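Long-range contacts in kinetochore protein Mis16 (Schizosaccharomyces japonicus, PDB 4XYH), which recognises histone H4 and, independently, the CENP-A-specific chaperone Scm3, and probably acts as a WD-repeat histone chaperone at centromeres: residues N87-A92 / G132-A137; P291-L296 / H336-L341. All coordinates share one frame; numbering follows the deposited sequence.

Both contacts join consecutive blades of the WD-repeat beta-propeller, and they lie on opposite sides of the chain's centre, their own centres about 29 Å apart. Contact 1 is partly buried: strand 87-97 of one blade faces the lead-in to strand 136-140 of the next, with leucine, valine and alanine at the inner end and a hydrated asparagine-aspartate group at the other. Contact 2 lies at the surface, where loops in the same position of two adjacent blades touch through a phenylalanine and a glutamate. No direct hydrogen bond crosses either contact; each uses water between polar side chains, but only contact 1 adds aliphatic side chains packed against each other.

Contact 1 (N87-A92 / G132-A137); sequences NYLQVA and GDVNKA
N87 and L89, on strand 87-97 of one propeller blade, meet G132, D133 and V134, which lead into strand 136-140 of the next blade, and A137 on that strand. The contact is thus a seam between consecutive blades of a WD-repeat beta-propeller, polar at one end and aliphatic at the other.

The polar part centres on the amide of N87. N87 CB lies 3.2 Å from G132 O, and ND2 comes close to the same carbonyl at an angle too poor for a hydrogen bond. ND2 instead donates to two waters. One, 3.1 Å from N87 ND2, also accepts from N87 N and weakly from G132 N; the other, 2.9 Å from N87 ND2, donates to D133 OD1 at 2.6 Å. The amide and carboxylate planes stand 83° apart, and the water, not a direct bond, joins the two groups. N87 OD1 is held within its own blade by T79 OG1 and T81 N, while D133 OD1 also accepts from S82 N. An asparagine suits this place because it donates and accepts at once: an alanine here would probably leave both waters without a donor they share and T79 and T81 without a common acceptor. At the backbone angles of G132 a side chain would press on the preceding carbonyl oxygen.

Aliphatic side chains make up the rest, where branched residues suit a buried seam that L76, I147 and T149 extend. V134 lays its CG2 methyl against the carbonyl oxygen Y88 O at 3.6 Å and sets CG1 4.4 Å from L89 CD1. With its CG anti to the backbone N (chi1 178°), L89 reaches across the seam, and the small A137 lets L89 CD1 come to within 3.7 Å of A137 CB.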
ATOM      1  N   ASN A  87     -15.793  -5.047  12.954  1.00 23.93           N
ATOM      2  CA  ASN A  87     -14.583  -5.072  12.146  1.00 20.27           C
ATOM      3  C   ASN A  87     -13.383  -5.495  12.986  1.00 21.50           C
ATOM      4  O   ASN A  87     -13.328  -5.224  14.196  1.00 19.73           O
ATOM      5  CB  ASN A  87     -14.318  -3.704  11.510  1.00 16.57           C
ATOM      6  CG  ASN A  87     -15.174  -3.456  10.280  1.00 25.58           C
ATOM      7  OD1 ASN A  87     -14.908  -3.995   9.194  1.00 23.64           O
ATOM      8  ND2 ASN A  87     -16.205  -2.633  10.436  1.00 21.46           N
ATOM      9  N   TYR A  88     -12.407  -6.143  12.360  1.00 19.80           N
ATOM     10  CA  TYR A  88     -11.185  -6.447  13.100  1.00 21.22           C
ATOM     11  C   TYR A  88      -9.926  -6.023  12.389  1.00 19.78           C
ATOM     12  O   TYR A  88      -9.802  -6.160  11.161  1.00 20.48           O
ATOM     13  CB  TYR A  88     -11.061  -7.942  13.394  1.00 20.84           C
ATOM     14  CG  TYR A  88     -12.228  -8.580  14.111  1.00 26.61           C
ATOM     15  CD1 TYR A  88     -12.299  -8.594  15.503  1.00 27.07           C
ATOM     16  CD2 TYR A  88     -13.233  -9.214  13.399  1.00 29.18           C
ATOM     17  CE1 TYR A  88     -13.349  -9.208  16.157  1.00 26.32           C
ATOM     18  CE2 TYR A  88     -14.288  -9.832  14.045  1.00 32.82           C
ATOM     19  CZ  TYR A  88     -14.342  -9.828  15.422  1.00 29.57           C
ATOM     20  OH  TYR A  88     -15.399 -10.440  16.062  1.00 35.73           O
ATOM     21  N   LEU A  89      -8.984  -5.524  13.178  1.00 16.03           N
ATOM     22  CA  LEU A  89      -7.587  -5.488  12.773  1.00 18.96           C
ATOM     23  C   LEU A  89      -7.062  -6.910  12.972  1.00 17.48           C
ATOM     24  O   LEU A  89      -7.344  -7.533  13.999  1.00 18.01           O
ATOM     25  CB  LEU A  89      -6.796  -4.465  13.601  1.00 13.51           C
ATOM     26  CG  LEU A  89      -5.307  -4.353  13.309  1.00 16.85           C
ATOM     27  CD1 LEU A  89      -5.063  -3.821  11.883  1.00  9.17           C
ATOM     28  CD2 LEU A  89      -4.628  -3.447  14.368  1.00 14.30           C
ATOM     29  N   GLN A  90      -6.317  -7.432  12.004  1.00 15.08           N
ATOM     30  CA  GLN A  90      -5.963  -8.849  12.018  1.00 16.47           C
ATOM     31  C   GLN A  90      -4.485  -9.086  11.775  1.00 19.22           C
ATOM     32  O   GLN A  90      -3.850  -8.393  10.969  1.00 18.82           O
ATOM     33  CB  GLN A  90      -6.764  -9.624  10.954  1.00 20.57           C
ATOM     34  CG  GLN A  90      -8.273  -9.542  11.116  1.00 22.28           C
ATOM     35  CD  GLN A  90      -9.034 -10.376  10.091  1.00 30.58           C
ATOM     36  OE1 GLN A  90      -9.838 -11.226  10.454  1.00 33.22           O
ATOM     37  NE2 GLN A  90      -8.810 -10.105   8.806  1.00 26.06           N
ATOM     38  N   VAL A  91      -3.950 -10.079  12.473  1.00 20.27           N
ATOM     39  CA  VAL A  91      -2.605 -10.578  12.216  1.00 22.28           C
ATOM     40  C   VAL A  91      -2.737 -11.999  11.690  1.00 25.61           C
ATOM     41  O   VAL A  91      -3.409 -12.830  12.301  1.00 23.52           O
ATOM     42  CB  VAL A  91      -1.707 -10.585  13.474  1.00 21.19           C
ATOM     43  CG1 VAL A  91      -0.301 -11.119  13.127  1.00 18.39           C
ATOM     44  CG2 VAL A  91      -1.631  -9.201  14.087  1.00 20.52           C
ATOM     45  N   ALA A  92      -2.111 -12.268  10.549  1.00 26.86           N
ATOM     46  CA  ALA A  92      -2.132 -13.604   9.968  1.00 27.04           C
ATOM     47  C   ALA A  92      -0.729 -14.188   9.966  1.00 23.22           C
ATOM     48  O   ALA A  92       0.249 -13.454   9.853  1.00 22.68           O
ATOM     49  CB  ALA A  92      -2.690 -13.566   8.560  1.00 23.44           C
ATOM     50  N   GLY A 132     -15.237   0.661  12.458  1.00 20.25           N
ATOM     51  CA  GLY A 132     -15.371   0.923  11.045  1.00 19.01           C
ATOM     52  C   GLY A 132     -14.425   0.040  10.270  1.00 22.30           C
ATOM     53  O   GLY A 132     -13.604  -0.682  10.866  1.00 16.54           O
ATOM     54  N   ASP A 133     -14.551   0.095   8.943  1.00 21.92           N
ATOM     55  CA  ASP A 133     -13.673  -0.632   8.034  1.00 20.55           C
ATOM     56  C   ASP A 133     -12.219  -0.285   8.325  1.00 21.96           C
ATOM     57  O   ASP A 133     -11.896   0.864   8.639  1.00 18.02           O
ATOM     58  CB  ASP A 133     -13.991  -0.292   6.577  1.00 23.46           C
ATOM     59  CG  ASP A 133     -15.420  -0.653   6.169  1.00 27.42           C
ATOM     60  OD1 ASP A 133     -15.996  -1.597   6.740  1.00 27.35           O
ATOM     61  OD2 ASP A 133     -15.963   0.009   5.249  1.00 35.10           O
ATOM     62  N   VAL A 134     -11.333  -1.264   8.233  1.00 19.12           N
ATOM     63  CA  VAL A 134      -9.927  -0.931   8.328  1.00 20.17           C
ATOM     64  C   VAL A 134      -9.474  -0.442   6.944  1.00 19.29           C
ATOM     65  O   VAL A 134      -9.116  -1.242   6.085  1.00 14.69           O
ATOM     66  CB  VAL A 134      -9.083  -2.121   8.804  1.00 17.68           C
ATOM     67  CG1 VAL A 134      -7.649  -1.698   8.976  1.00 17.06           C
ATOM     68  CG2 VAL A 134      -9.629  -2.665  10.123  1.00 16.83           C
ATOM     69  N   ASN A 135      -9.532   0.869   6.717  1.00 16.18           N
ATOM     70  CA  ASN A 135      -9.143   1.408   5.411  1.00 18.39           C
ATOM     71  C   ASN A 135      -7.659   1.176   5.120  1.00 18.19           C
ATOM     72  O   ASN A 135      -7.293   0.800   4.018  1.00 16.23           O
ATOM     73  CB  ASN A 135      -9.465   2.894   5.323  1.00 16.47           C
ATOM     74  CG  ASN A 135     -10.916   3.159   4.955  1.00 22.40           C
ATOM     75  OD1 ASN A 135     -11.729   2.232   4.820  1.00 19.94           O
ATOM     76  ND2 ASN A 135     -11.244   4.433   4.765  1.00 20.95           N
ATOM     77  N   LYS A 136      -6.816   1.375   6.129  1.00 16.71           N
ATOM     78  CA  LYS A 136      -5.391   1.124   5.983  1.00 17.11           C
ATOM     79  C   LYS A 136      -4.799   0.821   7.347  1.00 17.01           C
ATOM     80  O   LYS A 136      -5.257   1.357   8.351  1.00 15.68           O
ATOM     81  CB  LYS A 136      -4.663   2.320   5.339  1.00 18.69           C
ATOM     82  CG  LYS A 136      -3.188   2.009   5.007  1.00 18.73           C
ATOM     83  CD  LYS A 136      -2.567   2.979   4.015  1.00 24.19           C
ATOM     84  CE  LYS A 136      -3.028   2.685   2.586  1.00 25.48           C
ATOM     85  NZ  LYS A 136      -2.586   3.759   1.654  1.00 33.04           N
ATOM     86  N   ALA A 137      -3.802  -0.063   7.378  1.00 16.82           N
ATOM     87  CA  ALA A 137      -3.126  -0.428   8.621  1.00 18.38           C
ATOM     88  C   ALA A 137      -1.621  -0.537   8.394  1.00 17.16           C
ATOM     89  O   ALA A 137      -1.162  -1.314   7.551  1.00 16.44           O
ATOM     90  CB  ALA A 137      -3.686  -1.732   9.165  1.00 16.01           C
TER
HETATM   91  O   HOH W   1     -16.522  -2.215  13.451  1.00 26.06           O
HETATM   92  O   HOH W   2     -17.936  -1.428   8.415  1.00 34.01           O

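Contact 2 (P291-L296 / H336-L341); sequences PFNDYL and HDEPIL
The loops joining the first and second strands of two successive WD-repeat blades touch where F292 of one lies along H336, D337 and E338 of the other. The F292 ring runs obliquely beside this backbone: CD2 is 3.5 Å from E338 CA, CE2 is 3.8 Å from D337 N, and CZ is equally near H336 C. A large flat side chain suits the place because it can follow three residues of the facing loop in turn.

E338 answers from its side. Its CG is anti to the backbone N (chi1 180°) and the chain is extended, which carries the carboxylate back past the phenylalanine; OE1 stops 3.6 Å from F292 CB. The carboxylate plane is only 11° from that of the ring. OE2 goes on to N293, 3.5 Å from its CB, and accepts from a water at 2.7 Å that in turn accepts from N293 ND2. The other end of this amide is used locally: N293 OD1 takes the N-H of Y295 at 3.1 Å, an Asx turn that, with the water on ND2, would hold the amide's rotation and suits asparagine.

Type I turns shape both loops, N293 to L296 and D337 to I340. N290, just after strand 284-289, donates to E338 O; P291 and L296 rest on W333 of strand 328-333, and D337 forms a salt bridge with K395, in the loop between strands 385-390 and 398-402 of the following blade.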
ATOM      1  N   PRO A 291      13.621   3.368  -2.091  1.00 24.57           N
ATOM      2  CA  PRO A 291      14.405   3.221  -0.855  1.00 23.33           C
ATOM      3  C   PRO A 291      15.937   3.233  -1.057  1.00 27.37           C
ATOM      4  O   PRO A 291      16.667   3.259  -0.071  1.00 21.37           O
ATOM      5  CB  PRO A 291      13.946   1.863  -0.313  1.00 19.21           C
ATOM      6  CG  PRO A 291      13.505   1.100  -1.521  1.00 19.88           C
ATOM      7  CD  PRO A 291      12.931   2.123  -2.473  1.00 17.02           C
ATOM      8  N   PHE A 292      16.411   3.228  -2.302  1.00 25.27           N
ATOM      9  CA  PHE A 292      17.848   3.269  -2.565  1.00 26.32           C
ATOM     10  C   PHE A 292      18.286   4.633  -3.102  1.00 30.02           C
ATOM     11  O   PHE A 292      19.366   5.138  -2.783  1.00 31.97           O
ATOM     12  CB  PHE A 292      18.235   2.161  -3.541  1.00 23.57           C
ATOM     13  CG  PHE A 292      17.982   0.788  -3.005  1.00 27.00           C
ATOM     14  CD1 PHE A 292      18.913   0.170  -2.181  1.00 28.06           C
ATOM     15  CD2 PHE A 292      16.797   0.120  -3.296  1.00 26.90           C
ATOM     16  CE1 PHE A 292      18.677  -1.103  -1.666  1.00 32.64           C
ATOM     17  CE2 PHE A 292      16.551  -1.157  -2.791  1.00 26.44           C
ATOM     18  CZ  PHE A 292      17.486  -1.770  -1.969  1.00 29.27           C
ATOM     19  N   ASN A 293      17.411   5.233  -3.890  1.00 29.08           N
ATOM     20  CA  ASN A 293      17.692   6.471  -4.586  1.00 23.50           C
ATOM     21  C   ASN A 293      16.832   7.585  -4.007  1.00 26.39           C
ATOM     22  O   ASN A 293      15.640   7.694  -4.325  1.00 25.01           O
ATOM     23  CB  ASN A 293      17.434   6.279  -6.081  1.00 21.56           C
ATOM     24  CG  ASN A 293      17.723   7.519  -6.891  1.00 25.30           C
ATOM     25  OD1 ASN A 293      17.851   8.624  -6.350  1.00 22.66           O
ATOM     26  ND2 ASN A 293      17.812   7.347  -8.208  1.00 19.43           N
ATOM     27  N   ASP A 294      17.452   8.415  -3.168  1.00 25.83           N
ATOM     28  CA  ASP A 294      16.744   9.402  -2.360  1.00 23.46           C
ATOM     29  C   ASP A 294      16.015  10.480  -3.163  1.00 24.20           C
ATOM     30  O   ASP A 294      15.250  11.245  -2.587  1.00 25.87           O
ATOM     31  CB  ASP A 294      17.713  10.090  -1.377  1.00 28.18           C
ATOM     32  CG  ASP A 294      18.283   9.132  -0.327  1.00 39.30           C
ATOM     33  OD1 ASP A 294      17.694   8.052  -0.122  1.00 38.29           O
ATOM     34  OD2 ASP A 294      19.318   9.464   0.303  1.00 43.79           O
ATOM     35  N   TYR A 295      16.248  10.561  -4.470  1.00 23.04           N
ATOM     36  CA  TYR A 295      15.591  11.582  -5.296  1.00 20.54           C
ATOM     37  C   TYR A 295      14.508  11.002  -6.194  1.00 22.99           C
ATOM     38  O   TYR A 295      13.752  11.753  -6.819  1.00 24.38           O
ATOM     39  CB  TYR A 295      16.628  12.332  -6.157  1.00 22.87           C
ATOM     40  CG  TYR A 295      17.660  13.031  -5.309  1.00 21.45           C
ATOM     41  CD1 TYR A 295      17.394  14.274  -4.753  1.00 20.73           C
ATOM     42  CD2 TYR A 295      18.883  12.426  -5.020  1.00 22.02           C
ATOM     43  CE1 TYR A 295      18.324  14.914  -3.937  1.00 25.69           C
ATOM     44  CE2 TYR A 295      19.822  13.063  -4.205  1.00 23.02           C
ATOM     45  CZ  TYR A 295      19.530  14.304  -3.670  1.00 23.98           C
ATOM     46  OH  TYR A 295      20.443  14.943  -2.866  1.00 36.34           O
ATOM     47  N   LEU A 296      14.430   9.676  -6.268  1.00 19.79           N
ATOM     48  CA  LEU A 296      13.477   9.039  -7.177  1.00 24.70           C
ATOM     49  C   LEU A 296      12.145   8.733  -6.491  1.00 24.04           C
ATOM     50  O   LEU A 296      12.128   8.278  -5.339  1.00 20.19           O
ATOM     51  CB  LEU A 296      14.061   7.749  -7.758  1.00 20.13           C
ATOM     52  CG  LEU A 296      13.229   7.019  -8.824  1.00 21.32           C
ATOM     53  CD1 LEU A 296      12.946   7.915 -10.010  1.00 21.09           C
ATOM     54  CD2 LEU A 296      13.941   5.778  -9.307  1.00 18.52           C
ATOM     55  N   HIS A 336      14.426  -4.717  -2.040  1.00 21.52           N
ATOM     56  CA  HIS A 336      15.667  -5.448  -2.281  1.00 26.44           C
ATOM     57  C   HIS A 336      16.432  -5.010  -3.539  1.00 29.91           C
ATOM     58  O   HIS A 336      17.641  -5.204  -3.618  1.00 34.41           O
ATOM     59  CB  HIS A 336      15.382  -6.953  -2.375  1.00 25.74           C
ATOM     60  CG  HIS A 336      14.726  -7.522  -1.152  1.00 30.71           C
ATOM     61  ND1 HIS A 336      13.472  -8.097  -1.179  1.00 29.65           N
ATOM     62  CD2 HIS A 336      15.149  -7.603   0.130  1.00 29.94           C
ATOM     63  CE1 HIS A 336      13.152  -8.506   0.036  1.00 28.22           C
ATOM     64  NE2 HIS A 336      14.150  -8.218   0.848  1.00 30.71           N
ATOM     65  N   ASP A 337      15.738  -4.435  -4.518  1.00 27.73           N
ATOM     66  CA  ASP A 337      16.353  -4.111  -5.812  1.00 25.02           C
ATOM     67  C   ASP A 337      15.926  -2.739  -6.315  1.00 27.31           C
ATOM     68  O   ASP A 337      14.774  -2.544  -6.697  1.00 27.42           O
ATOM     69  CB  ASP A 337      15.990  -5.156  -6.871  1.00 22.98           C
ATOM     70  CG  ASP A 337      16.509  -6.533  -6.534  1.00 31.32           C
ATOM     71  OD1 ASP A 337      17.743  -6.715  -6.543  1.00 41.62           O
ATOM     72  OD2 ASP A 337      15.686  -7.434  -6.265  1.00 30.55           O
ATOM     73  N   GLU A 338      16.865  -1.809  -6.350  1.00 21.98           N
ATOM     74  CA  GLU A 338      16.584  -0.428  -6.703  1.00 23.89           C
ATOM     75  C   GLU A 338      15.715  -0.221  -7.973  1.00 22.44           C
ATOM     76  O   GLU A 338      14.784   0.571  -7.953  1.00 23.51           O
ATOM     77  CB  GLU A 338      17.912   0.327  -6.844  1.00 21.63           C
ATOM     78  CG  GLU A 338      17.763   1.795  -7.227  1.00 29.12           C
ATOM     79  CD  GLU A 338      19.092   2.539  -7.181  1.00 30.73           C
ATOM     80  OE1 GLU A 338      20.066   1.970  -6.634  1.00 32.38           O
ATOM     81  OE2 GLU A 338      19.157   3.681  -7.696  1.00 28.61           O
ATOM     82  N   PRO A 339      16.002  -0.930  -9.074  1.00 21.12           N
ATOM     83  CA  PRO A 339      15.202  -0.579 -10.251  1.00 24.61           C
ATOM     84  C   PRO A 339      13.837  -1.285 -10.364  1.00 27.04           C
ATOM     85  O   PRO A 339      13.161  -1.138 -11.389  1.00 28.70           O
ATOM     86  CB  PRO A 339      16.108  -1.003 -11.413  1.00 23.65           C
ATOM     87  CG  PRO A 339      16.906  -2.112 -10.882  1.00 23.25           C
ATOM     88  CD  PRO A 339      17.065  -1.904  -9.398  1.00 21.64           C
ATOM     89  N   ILE A 340      13.440  -2.034  -9.342  1.00 22.03           N
ATOM     90  CA  ILE A 340      12.242  -2.850  -9.417  1.00 22.42           C
ATOM     91  C   ILE A 340      11.097  -2.215  -8.632  1.00 26.01           C
ATOM     92  O   ILE A 340      11.260  -1.868  -7.458  1.00 26.30           O
ATOM     93  CB  ILE A 340      12.505  -4.266  -8.864  1.00 24.33           C
ATOM     94  CG1 ILE A 340      13.666  -4.949  -9.612  1.00 26.22           C
ATOM     95  CG2 ILE A 340      11.235  -5.102  -8.879  1.00 21.74           C
ATOM     96  CD1 ILE A 340      13.383  -5.320 -11.054  1.00 19.01           C
ATOM     97  N   LEU A 341       9.950  -2.049  -9.283  1.00 24.36           N
ATOM     98  CA  LEU A 341       8.730  -1.634  -8.589  1.00 24.83           C
ATOM     99  C   LEU A 341       7.511  -2.415  -9.088  1.00 23.90           C
ATOM    100  O   LEU A 341       7.536  -3.033 -10.152  1.00 20.98           O
ATOM    101  CB  LEU A 341       8.483  -0.127  -8.737  1.00 27.01           C
ATOM    102  CG  LEU A 341       7.868   0.403 -10.028  1.00 28.08           C
ATOM    103  CD1 LEU A 341       7.395   1.843  -9.873  1.00 26.46           C
ATOM    104  CD2 LEU A 341       8.904   0.324 -11.119  1.00 30.99           C
TER
HETATM  105  O   HOH W   3      17.573   4.840  -9.598  1.00 27.13           O